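Local coordinates for competence damage-inducible protein A (Klebsiella pneumoniae subsp. pneumoniae MGH 78578, PDB 5V01) that is of uncharacterised function but belongs to the CinA family, whose C-terminal domains in some relatives act as nicotinamide mononucleotide deamidases, at residues V129-N134 with M144-D149. Numbering follows the deposited sequence. Where two conformers were deposited one is given.
Sequences VWFAWN and MCFAGD
Val129 and Met144 form a hydrogen-bonded antiparallel pair at the far end of the hairpin made by strands 128-135 and 138-145. Two nearly straight backbone bonds close it: Met144 N to Val129 O at 2.8 Å and Val129 N to Met144 O at 2.9 Å. Both side chains rise from the same face of the sheet. Phe131 lies on that face too, and Phe146, in the loop just after the strand, points toward strand 128-135. With CG anti to the carbonyl carbon (chi1 -63°), the Phe131 ring reaches Met144 and Phe146. From CB the side chain passes through CG to Phe131 CD1, 4.2 Å from Met144 CG. Phe131 CE1 is shared between Met144 CG (3.7 Å) and Phe146 CE2 (3.9 Å). Phe131 CZ sits against Phe146 CE2 (3.8 Å) and CZ (3.9 Å), the rings tip to tip, edge against edge, their planes close to perpendicular. Val129 CG2 approaches the Phe146 ring in its plane, 3.8 Å from Phe146 CD2. Beyond CG, Met144, bent at chi2 and chi3, leads away from strand 128-135. Tyr160 packs edge-to-face with Phe131 and touches Met144; Lys156 and Asp9 border Phe146. The cluster joins the open end of an antiparallel beta hairpin, at the edge of the mixed beta sheet of an alpha/beta CinA-family domain, to helix 150-169.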
loop_
_atom_site.group_PDB
_atom_site.type_symbol
_atom_site.label_atom_id
_atom_site.label_comp_id
_atom_site.label_asym_id
_atom_site.label_seq_id
_atom_site.Cartn_x
_atom_site.Cartn_y
_atom_site.Cartn_z
ATOM N N VAL A 129 -17.144 4.355 -5.844
ATOM C CA VAL A 129 -16.206 3.835 -4.849
ATOM C C VAL A 129 -16.961 3.490 -3.567
ATOM O O VAL A 129 -17.736 4.325 -3.063
ATOM C CB VAL A 129 -15.075 4.836 -4.532
ATOM C CG1 VAL A 129 -14.080 4.210 -3.552
ATOM C CG2 VAL A 129 -14.369 5.308 -5.798
ATOM N N TRP A 130 -16.767 2.267 -3.079
ATOM C CA TRP A 130 -17.262 1.815 -1.793
ATOM C C TRP A 130 -16.194 1.924 -0.706
ATOM O O TRP A 130 -15.016 1.629 -0.945
ATOM C CB TRP A 130 -17.775 0.369 -1.863
ATOM C CG TRP A 130 -19.189 0.225 -2.352
ATOM C CD1 TRP A 130 -19.601 -0.083 -3.624
ATOM C CD2 TRP A 130 -20.369 0.360 -1.566
ATOM N NE1 TRP A 130 -20.969 -0.129 -3.680
ATOM C CE2 TRP A 130 -21.473 0.125 -2.429
ATOM C CE3 TRP A 130 -20.610 0.639 -0.218
ATOM C CZ2 TRP A 130 -22.801 0.173 -1.982
ATOM C CZ3 TRP A 130 -21.935 0.701 0.217
ATOM C CH2 TRP A 130 -23.006 0.457 -0.660
ATOM N N PHE A 131 -16.635 2.329 0.474
ATOM C CA PHE A 131 -15.813 2.500 1.646
ATOM C C PHE A 131 -16.376 1.691 2.786
ATOM O O PHE A 131 -17.621 1.641 2.930
ATOM C CB PHE A 131 -15.830 3.976 2.088
ATOM C CG PHE A 131 -15.248 4.922 1.072
ATOM C CD1 PHE A 131 -16.013 5.382 0.026
ATOM C CD2 PHE A 131 -13.907 5.322 1.157
ATOM C CE1 PHE A 131 -15.476 6.223 -0.927
ATOM C CE2 PHE A 131 -13.367 6.168 0.208
ATOM C CZ PHE A 131 -14.144 6.637 -0.827
ATOM N N ALA A 132 -15.504 1.131 3.617
ATOM C CA ALA A 132 -15.868 0.562 4.916
ATOM C C ALA A 132 -14.937 1.089 5.991
ATOM O O ALA A 132 -13.714 1.135 5.767
ATOM C CB ALA A 132 -15.795 -0.947 4.885
ATOM N N TRP A 133 -15.494 1.495 7.129
ATOM C CA TRP A 133 -14.724 1.861 8.306
ATOM C C TRP A 133 -15.184 0.899 9.390
ATOM O O TRP A 133 -16.380 0.874 9.739
ATOM C CB TRP A 133 -14.956 3.321 8.729
ATOM C CG TRP A 133 -14.672 4.333 7.700
ATOM C CD1 TRP A 133 -13.533 5.133 7.613
ATOM C CD2 TRP A 133 -15.531 4.761 6.643
ATOM N NE1 TRP A 133 -13.649 5.987 6.560
ATOM C CE2 TRP A 133 -14.851 5.783 5.939
ATOM C CE3 TRP A 133 -16.832 4.414 6.236
ATOM C CZ2 TRP A 133 -15.414 6.437 4.839
ATOM C CZ3 TRP A 133 -17.377 5.065 5.150
ATOM C CH2 TRP A 133 -16.685 6.069 4.472
ATOM N N ASN A 134 -14.267 0.081 9.881
ATOM C CA ASN A 134 -14.532 -1.002 10.804
ATOM C C ASN A 134 -13.812 -0.673 12.111
ATOM O O ASN A 134 -12.593 -0.683 12.154
ATOM C CB ASN A 134 -14.100 -2.314 10.154
ATOM C CG ASN A 134 -14.277 -3.525 11.031
ATOM O OD1 ASN A 134 -14.410 -3.430 12.248
ATOM N ND2 ASN A 134 -14.222 -4.696 10.400
ATOM N N MET A 144 -19.821 6.209 -2.805
ATOM C CA MET A 144 -19.632 7.562 -3.366
ATOM C C MET A 144 -19.480 7.458 -4.878
ATOM O O MET A 144 -19.081 6.407 -5.390
ATOM C CB MET A 144 -18.383 8.237 -2.776
ATOM C CG MET A 144 -18.437 8.493 -1.282
ATOM S SD MET A 144 -19.670 9.717 -0.854
ATOM C CE MET A 144 -18.906 11.241 -1.412
ATOM N N CYS A 145 -19.840 8.509 -5.620
ATOM C CA CYS A 145 -19.497 8.585 -7.060
ATOM C C CYS A 145 -18.756 9.890 -7.326
ATOM O O CYS A 145 -19.357 10.961 -7.351
ATOM C CB CYS A 145 -20.719 8.431 -7.985
ATOM S SG CYS A 145 -20.334 7.840 -9.672
ATOM N N PHE A 146 -17.446 9.774 -7.538
ATOM C CA PHE A 146 -16.533 10.907 -7.726
ATOM C C PHE A 146 -16.357 11.215 -9.195
ATOM O O PHE A 146 -16.324 10.307 -10.034
ATOM C CB PHE A 146 -15.157 10.584 -7.144
ATOM C CG PHE A 146 -15.168 10.300 -5.672
ATOM C CD1 PHE A 146 -15.396 11.309 -4.748
ATOM C CD2 PHE A 146 -14.921 9.025 -5.209
ATOM C CE1 PHE A 146 -15.390 11.038 -3.385
ATOM C CE2 PHE A 146 -14.915 8.744 -3.855
ATOM C CZ PHE A 146 -15.145 9.754 -2.934
ATOM N N ALA A 147 -16.212 12.499 -9.498
ATOM C CA ALA A 147 -15.992 12.965 -10.862
ATOM C C ALA A 147 -14.496 13.128 -11.125
ATOM O O ALA A 147 -13.708 13.337 -10.196
ATOM C CB ALA A 147 -16.734 14.274 -11.089
ATOM N N GLY A 148 -14.113 12.988 -12.388
ATOM C CA GLY A 148 -12.750 13.228 -12.829
ATOM C C GLY A 148 -12.142 11.999 -13.457
ATOM O O GLY A 148 -12.773 10.935 -13.536
ATOM N N ASP A 149 -10.897 12.154 -13.891
ATOM C CA ASP A 149 -10.126 11.049 -14.422
ATOM C C ASP A 149 -9.682 10.145 -13.261
ATOM O O ASP A 149 -9.955 10.444 -12.069
ATOM C CB ASP A 149 -8.962 11.535 -15.328
ATOM C CG ASP A 149 -7.854 12.292 -14.578
ATOM O OD1 ASP A 149 -7.822 12.327 -13.330
ATOM O OD2 ASP A 149 -6.971 12.838 -15.272
#